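Local coordinates for protein arabinogalactan endo-1,4-beta-galactosidase (Ignisphaera aggregans, PDB 7OSK) that probably hydrolyses internal beta-1,4-galactosidic bonds of arabinogalactan and galactan through its GH53 catalytic domain, which also binds a calcium ion, at residues Asp303-Phe309 and Gly369-Gln375; Pro106-Gly110 and Gly363-Gly367. Residues are numbered along the deposited sequence.

Contact 1: residues Asp303-Phe309 and Gly369-Gln375; sequences DGHPNIF and GNPWENQ. With CA (calcium ion), chain C.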
ATOM      1  N   ASP A 303     -14.032 -10.231 -15.763  1.00 26.66           N
ATOM      2  CA  ASP A 303     -13.978 -11.650 -15.410  1.00 25.53           C
ATOM      3  C   ASP A 303     -15.268 -12.174 -14.776  1.00 24.26           C
ATOM      4  O   ASP A 303     -15.307 -13.296 -14.270  1.00 22.35           O
ATOM      5  CB  ASP A 303     -12.800 -11.903 -14.463  1.00 26.49           C
ATOM      6  CG  ASP A 303     -12.821 -11.004 -13.235  1.00 24.93           C
ATOM      7  OD1 ASP A 303     -13.844 -10.327 -12.984  1.00 25.78           O
ATOM      8  OD2 ASP A 303     -11.803 -10.979 -12.513  1.00 24.46           O
ATOM      9  N   GLY A 304     -16.320 -11.363 -14.803  1.00 25.70           N
ATOM     10  CA  GLY A 304     -17.610 -11.777 -14.280  1.00 24.93           C
ATOM     11  C   GLY A 304     -17.718 -11.684 -12.771  1.00 25.94           C
ATOM     12  O   GLY A 304     -18.779 -11.954 -12.208  1.00 26.00           O
ATOM     13  N   HIS A 305     -16.623 -11.306 -12.115  1.00 26.88           N
ATOM     14  CA  HIS A 305     -16.614 -11.122 -10.669  1.00 23.70           C
ATOM     15  C   HIS A 305     -16.859  -9.649 -10.333  1.00 25.82           C
ATOM     16  O   HIS A 305     -16.000  -8.808 -10.613  1.00 23.84           O
ATOM     17  CB  HIS A 305     -15.285 -11.584 -10.069  1.00 24.39           C
ATOM     18  CG  HIS A 305     -15.226 -11.467  -8.579  1.00 25.40           C
ATOM     19  ND1 HIS A 305     -15.553 -12.511  -7.735  1.00 24.81           N
ATOM     20  CD2 HIS A 305     -14.894 -10.430  -7.775  1.00 24.40           C
ATOM     21  CE1 HIS A 305     -15.417 -12.121  -6.483  1.00 23.32           C
ATOM     22  NE2 HIS A 305     -15.019 -10.860  -6.478  1.00 23.86           N
ATOM     23  N   PRO A 306     -18.029  -9.330  -9.742  1.00 25.26           N
ATOM     24  CA  PRO A 306     -18.399  -7.936  -9.453  1.00 24.49           C
ATOM     25  C   PRO A 306     -17.319  -7.153  -8.714  1.00 24.18           C
ATOM     26  O   PRO A 306     -16.689  -7.680  -7.799  1.00 25.71           O
ATOM     27  CB  PRO A 306     -19.646  -8.079  -8.579  1.00 25.06           C
ATOM     28  CG  PRO A 306     -20.242  -9.368  -8.989  1.00 23.83           C
ATOM     29  CD  PRO A 306     -19.091 -10.266  -9.325  1.00 24.33           C
ATOM     30  N   ASN A 307     -17.117  -5.902  -9.116  1.00 26.12           N
ATOM     31  CA  ASN A 307     -16.083  -5.063  -8.527  1.00 25.70           C
ATOM     32  C   ASN A 307     -16.620  -4.194  -7.397  1.00 25.76           C
ATOM     33  O   ASN A 307     -17.823  -3.967  -7.289  1.00 27.71           O
ATOM     34  CB  ASN A 307     -15.445  -4.175  -9.600  1.00 24.58           C
ATOM     35  CG  ASN A 307     -15.044  -4.952 -10.840  1.00 24.55           C
ATOM     36  OD1 ASN A 307     -14.209  -5.858 -10.781  1.00 24.32           O
ATOM     37  ND2 ASN A 307     -15.628  -4.590 -11.978  1.00 28.48           N
ATOM     38  N   ILE A 308     -15.710  -3.718  -6.558  1.00 25.32           N
ATOM     39  CA  ILE A 308     -16.049  -2.805  -5.476  1.00 26.43           C
ATOM     40  C   ILE A 308     -16.520  -1.478  -6.068  1.00 28.44           C
ATOM     41  O   ILE A 308     -17.501  -0.890  -5.610  1.00 29.18           O
ATOM     42  CB  ILE A 308     -14.839  -2.600  -4.542  1.00 24.85           C
ATOM     43  CG1 ILE A 308     -14.713  -3.804  -3.606  1.00 25.22           C
ATOM     44  CG2 ILE A 308     -14.973  -1.319  -3.728  1.00 26.20           C
ATOM     45  CD1 ILE A 308     -13.311  -4.069  -3.117  1.00 24.68           C
ATOM     46  N   PHE A 309     -15.800  -1.015  -7.086  1.00 27.46           N
ATOM     47  CA  PHE A 309     -16.211   0.144  -7.875  1.00 28.86           C
ATOM     48  C   PHE A 309     -17.138  -0.337  -8.996  1.00 28.24           C
ATOM     49  O   PHE A 309     -16.697  -0.629 -10.108  1.00 26.97           O
ATOM     50  CB  PHE A 309     -14.980   0.874  -8.430  1.00 27.29           C
ATOM     51  CG  PHE A 309     -15.124   2.373  -8.487  1.00 25.60           C
ATOM     52  CD1 PHE A 309     -16.244   2.967  -9.046  1.00 27.20           C
ATOM     53  CD2 PHE A 309     -14.131   3.190  -7.973  1.00 27.92           C
ATOM     54  CE1 PHE A 309     -16.362   4.350  -9.096  1.00 29.12           C
ATOM     55  CE2 PHE A 309     -14.245   4.570  -8.023  1.00 28.30           C
ATOM     56  CZ  PHE A 309     -15.362   5.148  -8.582  1.00 28.16           C
ATOM     57  N   GLY A 369     -12.691 -14.304  -8.122  1.00 22.48           N
ATOM     58  CA  GLY A 369     -12.084 -13.470  -9.144  1.00 21.76           C
ATOM     59  C   GLY A 369     -11.592 -12.117  -8.668  1.00 21.71           C
ATOM     60  O   GLY A 369     -11.344 -11.914  -7.481  1.00 21.58           O
ATOM     61  N   ASN A 370     -11.455 -11.194  -9.614  1.00 23.25           N
ATOM     62  CA  ASN A 370     -10.921  -9.863  -9.344  1.00 22.28           C
ATOM     63  C   ASN A 370     -12.028  -8.823  -9.156  1.00 23.07           C
ATOM     64  O   ASN A 370     -12.894  -8.688 -10.019  1.00 24.66           O
ATOM     65  CB  ASN A 370     -10.003  -9.431 -10.488  1.00 22.99           C
ATOM     66  CG  ASN A 370      -9.079  -8.294 -10.099  1.00 23.09           C
ATOM     67  OD1 ASN A 370      -9.356  -7.543  -9.162  1.00 22.78           O
ATOM     68  ND2 ASN A 370      -7.972  -8.161 -10.819  1.00 22.43           N
ATOM     69  N   PRO A 371     -12.009  -8.091  -8.026  1.00 23.91           N
ATOM     70  CA  PRO A 371     -12.972  -7.009  -7.808  1.00 23.39           C
ATOM     71  C   PRO A 371     -12.379  -5.614  -8.012  1.00 23.28           C
ATOM     72  O   PRO A 371     -12.991  -4.635  -7.584  1.00 24.76           O
ATOM     73  CB  PRO A 371     -13.362  -7.209  -6.346  1.00 24.95           C
ATOM     74  CG  PRO A 371     -12.068  -7.644  -5.711  1.00 24.28           C
ATOM     75  CD  PRO A 371     -11.304  -8.423  -6.774  1.00 23.84           C
ATOM     76  N   TRP A 372     -11.219  -5.526  -8.661  1.00 23.06           N
ATOM     77  CA  TRP A 372     -10.436  -4.292  -8.660  1.00 22.39           C
ATOM     78  C   TRP A 372      -9.878  -3.907 -10.036  1.00 23.87           C
ATOM     79  O   TRP A 372      -9.249  -2.857 -10.179  1.00 21.12           O
ATOM     80  CB  TRP A 372      -9.283  -4.435  -7.664  1.00 21.65           C
ATOM     81  CG  TRP A 372      -8.710  -3.135  -7.189  1.00 23.11           C
ATOM     82  CD1 TRP A 372      -7.603  -2.502  -7.671  1.00 19.96           C
ATOM     83  CD2 TRP A 372      -9.212  -2.312  -6.130  1.00 22.66           C
ATOM     84  NE1 TRP A 372      -7.384  -1.335  -6.980  1.00 18.55           N
ATOM     85  CE2 TRP A 372      -8.361  -1.195  -6.029  1.00 21.54           C
ATOM     86  CE3 TRP A 372     -10.301  -2.409  -5.259  1.00 22.92           C
ATOM     87  CZ2 TRP A 372      -8.562  -0.186  -5.093  1.00 19.91           C
ATOM     88  CZ3 TRP A 372     -10.499  -1.404  -4.331  1.00 22.35           C
ATOM     89  CH2 TRP A 372      -9.633  -0.308  -4.256  1.00 19.96           C
ATOM     90  N   GLU A 373     -10.118  -4.737 -11.048  1.00 22.70           N
ATOM     91  CA  GLU A 373      -9.433  -4.573 -12.330  1.00 22.65           C
ATOM     92  C   GLU A 373      -9.791  -3.257 -13.022  1.00 22.74           C
ATOM     93  O   GLU A 373      -9.022  -2.759 -13.846  1.00 23.39           O
ATOM     94  CB  GLU A 373      -9.730  -5.755 -13.268  1.00 23.06           C
ATOM     95  CG  GLU A 373     -11.116  -5.783 -13.919  1.00 23.40           C
ATOM     96  CD  GLU A 373     -12.122  -6.661 -13.193  1.00 26.88           C
ATOM     97  OE1 GLU A 373     -11.845  -7.114 -12.058  1.00 24.19           O
ATOM     98  OE2 GLU A 373     -13.202  -6.899 -13.773  1.00 26.98           O
ATOM     99  N   ASN A 374     -10.948  -2.693 -12.687  1.00 21.93           N
ATOM    100  CA  ASN A 374     -11.354  -1.413 -13.258  1.00 22.85           C
ATOM    101  C   ASN A 374     -10.742  -0.248 -12.488  1.00 24.17           C
ATOM    102  O   ASN A 374     -11.046   0.912 -12.766  1.00 22.96           O
ATOM    103  CB  ASN A 374     -12.882  -1.278 -13.289  1.00 24.27           C
ATOM    104  CG  ASN A 374     -13.500  -1.239 -11.906  1.00 23.67           C
ATOM    105  OD1 ASN A 374     -13.038  -1.911 -10.986  1.00 23.41           O
ATOM    106  ND2 ASN A 374     -14.561  -0.449 -11.757  1.00 24.62           N
ATOM    107  N   GLN A 375      -9.885  -0.566 -11.519  1.00 22.37           N
ATOM    108  CA  GLN A 375      -9.159   0.443 -10.752  1.00 21.74           C
ATOM    109  C   GLN A 375      -7.648   0.287 -10.902  1.00 21.62           C
ATOM    110  O   GLN A 375      -6.884   1.013 -10.272  1.00 20.36           O
ATOM    111  CB  GLN A 375      -9.527   0.370  -9.271  1.00 22.73           C
ATOM    112  CG  GLN A 375     -10.922   0.860  -8.943  1.00 22.84           C
ATOM    113  CD  GLN A 375     -11.121   1.067  -7.456  1.00 23.66           C
ATOM    114  OE1 GLN A 375     -12.047   0.518  -6.859  1.00 25.48           O
ATOM    115  NE2 GLN A 375     -10.250   1.864  -6.848  1.00 23.02           N
TER
HETATM  116 CA    CA C 501     -14.034  -8.062 -11.945  1.00 28.46          CA
HETATM  117  O   HOH W   1     -13.336  -1.755  -8.101  1.00 22.81           O
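A calcium ion ties the two segments together. From 303-309 it takes Asp-303 OD1, His-305 O and Asn-307 OD1, each at 2.5 Å. From 369-375 it takes Asn-370 O at 2.3 Å and both carboxylate oxygens of Glu-373, OE1 at 2.4 Å and OE2 at 2.3 Å. Asp-301 supplies the seventh ligand atom. The metal lets these oxygens crowd: Asn-307 OD1 and Glu-373 OE1 are 3.0 Å apart without a hydrogen bond. The other carboxylate oxygen of Asp-303, OD2, accepts from Asn-370 N at 2.9 Å, so this one side chain grips both metal and backbone. Its OD1 also accepts from His-305 N at 3.1 Å, which closes an Asx turn. Glu-373 OE2 has a second partner in Ser-302 N.

The fold is a closed eight-stranded beta/alpha barrel, the TIM barrel of family GH53. Here the long loops after strands 287-293 and 346-352 are clamped to each other by the ion.

Beyond the metal, Ile-308 N donates to Pro-371 O at 3.0 Å. Asn-374 ND2 donates to Phe-309 O at 2.7 Å. Water 1 accepts from Phe-309 N at 2.8 Å, close to Asn-374 OD1 and Gln-375 OE1, each 2.9 Å from the water oxygen. Gln-375 NE2 is hydrogen-bonded to Tyr-265 OH.

Packing completes the contact. Gly-369 CA makes a CH-pi contact over the His-305 ring face, 4.1 Å from its centroid; a side chain there would strike His-305 CB. Ile-308 CD1 lies 4.1 Å from Trp-372 CE3, at the indole edge.

Contact 2: residues Pro106-Gly110 and Gly363-Gly367; sequences PYGGG and GWKTG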
ATOM      1  N   PRO A 106      -2.910 -22.302  -1.205  1.00 20.21           N
ATOM      2  CA  PRO A 106      -2.820 -20.851  -0.988  1.00 19.52           C
ATOM      3  C   PRO A 106      -4.174 -20.174  -0.764  1.00 19.48           C
ATOM      4  O   PRO A 106      -5.180 -20.607  -1.320  1.00 18.68           O
ATOM      5  CB  PRO A 106      -2.182 -20.349  -2.285  1.00 17.29           C
ATOM      6  CG  PRO A 106      -2.607 -21.329  -3.310  1.00 20.06           C
ATOM      7  CD  PRO A 106      -2.657 -22.660  -2.613  1.00 20.99           C
ATOM      8  N   TYR A 107      -4.183 -19.114   0.039  1.00 18.32           N
ATOM      9  CA  TYR A 107      -5.401 -18.358   0.317  1.00 16.86           C
ATOM     10  C   TYR A 107      -5.839 -17.533  -0.892  1.00 18.20           C
ATOM     11  O   TYR A 107      -7.033 -17.411  -1.172  1.00 18.31           O
ATOM     12  CB  TYR A 107      -5.196 -17.431   1.523  1.00 18.13           C
ATOM     13  CG  TYR A 107      -5.118 -18.126   2.872  1.00 18.45           C
ATOM     14  CD1 TYR A 107      -5.490 -19.457   3.024  1.00 18.50           C
ATOM     15  CD2 TYR A 107      -4.681 -17.439   3.999  1.00 17.61           C
ATOM     16  CE1 TYR A 107      -5.424 -20.083   4.255  1.00 18.76           C
ATOM     17  CE2 TYR A 107      -4.610 -18.058   5.234  1.00 19.88           C
ATOM     18  CZ  TYR A 107      -4.983 -19.380   5.357  1.00 20.25           C
ATOM     19  OH  TYR A 107      -4.916 -19.998   6.584  1.00 18.70           O
ATOM     20  N   GLY A 108      -4.864 -16.966  -1.600  1.00 16.24           N
ATOM     21  CA  GLY A 108      -5.133 -16.114  -2.746  1.00 17.35           C
ATOM     22  C   GLY A 108      -4.793 -14.663  -2.460  1.00 17.13           C
ATOM     23  O   GLY A 108      -4.007 -14.364  -1.561  1.00 16.44           O
ATOM     24  N   GLY A 109      -5.390 -13.760  -3.228  1.00 16.58           N
ATOM     25  CA  GLY A 109      -5.157 -12.339  -3.056  1.00 16.20           C
ATOM     26  C   GLY A 109      -3.709 -11.971  -3.304  1.00 18.34           C
ATOM     27  O   GLY A 109      -3.179 -11.049  -2.683  1.00 21.89           O
ATOM     28  N   GLY A 110      -3.071 -12.699  -4.215  1.00 19.98           N
ATOM     29  CA  GLY A 110      -1.683 -12.457  -4.566  1.00 19.11           C
ATOM     30  C   GLY A 110      -0.726 -13.446  -3.923  1.00 17.69           C
ATOM     31  O   GLY A 110       0.395 -13.616  -4.398  1.00 16.47           O
ATOM     32  N   GLY A 363      -7.312 -13.982  -8.584  1.00 20.34           N
ATOM     33  CA  GLY A 363      -8.415 -13.278  -7.958  1.00 19.41           C
ATOM     34  C   GLY A 363      -8.042 -12.779  -6.576  1.00 19.93           C
ATOM     35  O   GLY A 363      -6.897 -12.919  -6.143  1.00 19.68           O
ATOM     36  N   TRP A 364      -9.012 -12.194  -5.882  1.00 19.74           N
ATOM     37  CA  TRP A 364      -8.797 -11.682  -4.533  1.00 21.18           C
ATOM     38  C   TRP A 364      -8.760 -12.820  -3.520  1.00 21.38           C
ATOM     39  O   TRP A 364      -8.371 -12.634  -2.366  1.00 20.70           O
ATOM     40  CB  TRP A 364      -9.901 -10.696  -4.155  1.00 21.95           C
ATOM     41  CG  TRP A 364     -11.142 -11.377  -3.665  1.00 23.49           C
ATOM     42  CD1 TRP A 364     -12.105 -11.978  -4.421  1.00 23.51           C
ATOM     43  CD2 TRP A 364     -11.551 -11.530  -2.301  1.00 23.97           C
ATOM     44  NE1 TRP A 364     -13.088 -12.498  -3.613  1.00 22.79           N
ATOM     45  CE2 TRP A 364     -12.771 -12.234  -2.307  1.00 23.22           C
ATOM     46  CE3 TRP A 364     -11.004 -11.138  -1.076  1.00 23.27           C
ATOM     47  CZ2 TRP A 364     -13.451 -12.552  -1.138  1.00 22.18           C
ATOM     48  CZ3 TRP A 364     -11.683 -11.457   0.082  1.00 23.41           C
ATOM     49  CH2 TRP A 364     -12.891 -12.156   0.042  1.00 21.03           C
ATOM     50  N   LYS A 365      -9.175 -13.999  -3.968  1.00 22.00           N
ATOM     51  CA  LYS A 365      -9.306 -15.161  -3.105  1.00 20.21           C
ATOM     52  C   LYS A 365      -9.185 -16.407  -3.965  1.00 18.74           C
ATOM     53  O   LYS A 365      -9.522 -16.379  -5.148  1.00 19.18           O
ATOM     54  CB  LYS A 365     -10.650 -15.130  -2.370  1.00 21.66           C
ATOM     55  CG  LYS A 365     -10.847 -16.220  -1.334  1.00 20.33           C
ATOM     56  CD  LYS A 365     -12.196 -16.071  -0.644  1.00 20.52           C
ATOM     57  CE  LYS A 365     -12.397 -17.126   0.432  1.00 21.76           C
ATOM     58  NZ  LYS A 365     -13.675 -16.940   1.170  1.00 22.14           N
ATOM     59  N   THR A 366      -8.691 -17.493  -3.383  1.00 18.53           N
ATOM     60  CA  THR A 366      -8.623 -18.759  -4.096  1.00 17.60           C
ATOM     61  C   THR A 366     -10.025 -19.178  -4.530  1.00 18.40           C
ATOM     62  O   THR A 366     -10.926 -19.324  -3.701  1.00 16.43           O
ATOM     63  CB  THR A 366      -7.993 -19.864  -3.229  1.00 18.24           C
ATOM     64  OG1 THR A 366      -6.617 -19.547  -2.981  1.00 18.32           O
ATOM     65  CG2 THR A 366      -8.078 -21.220  -3.923  1.00 17.32           C
ATOM     66  N   GLY A 367     -10.202 -19.356  -5.835  1.00 18.91           N
ATOM     67  CA  GLY A 367     -11.477 -19.779  -6.387  1.00 20.21           C
ATOM     68  C   GLY A 367     -12.336 -18.632  -6.884  1.00 19.59           C
ATOM     69  O   GLY A 367     -13.167 -18.820  -7.773  1.00 17.92           O
TER
HETATM   70  O   HOH W   2      -4.465 -13.870  -6.265  1.00 15.60           O
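Thr-366 and Gly-109 have the most surface buried here, followed by Tyr-107. The CA-to-CB bond of Thr-366 points toward 106-110. Its OG1 donates a very short hydrogen bond to Pro-106 O, 2.4 Å. Its backbone N donates to Tyr-107 O at 2.8 Å. The one residue thus holds two successive carbonyls. The CA-to-CB bond of Tyr-107 points away, and its ring meets Trp-140 edge-to-face.

Gly-109 lies close to the other backbone, its CA 4.0 Å from Trp-364 CA. A CB would clash with Trp-364 O, and its positive phi also favours glycine. Gly-109 N gives a weak hydrogen bond to Gly-363 O at 3.4 Å. Water 2 links the same carbonyl to Gly-110 N: it donates to Gly-363 O at 2.6 Å and accepts from Gly-110 N at 2.7 Å.

The contact joins two loops of the TIM barrel. Segment 106-110 lies between strand 90-95 and helix 114-126. Segment 363-367 lies between strand 346-352 and helix 390-393.

Both contacts use the long loop after strand 346-352. Contact 1 joins it to the loop after strand 287-293, and contact 2 to the loop after strand 90-95. Each is partly buried and lies about 18 Å from the chain centre; their own centres are about 13 Å apart. Their chemistry differs. Contact 1 gathers carboxylates, one amide side chain and two backbone carbonyls round a metal and buries 615 Å². Contact 2 buries 221 Å² and relies on backbone carbonyls, glycines and one threonine. The two touch directly: Trp-364 N and Gly-369 O, 2.8 Å apart, probably form a hydrogen bond, and Trp-364 CB packs on Pro-371 CD at 3.7 Å.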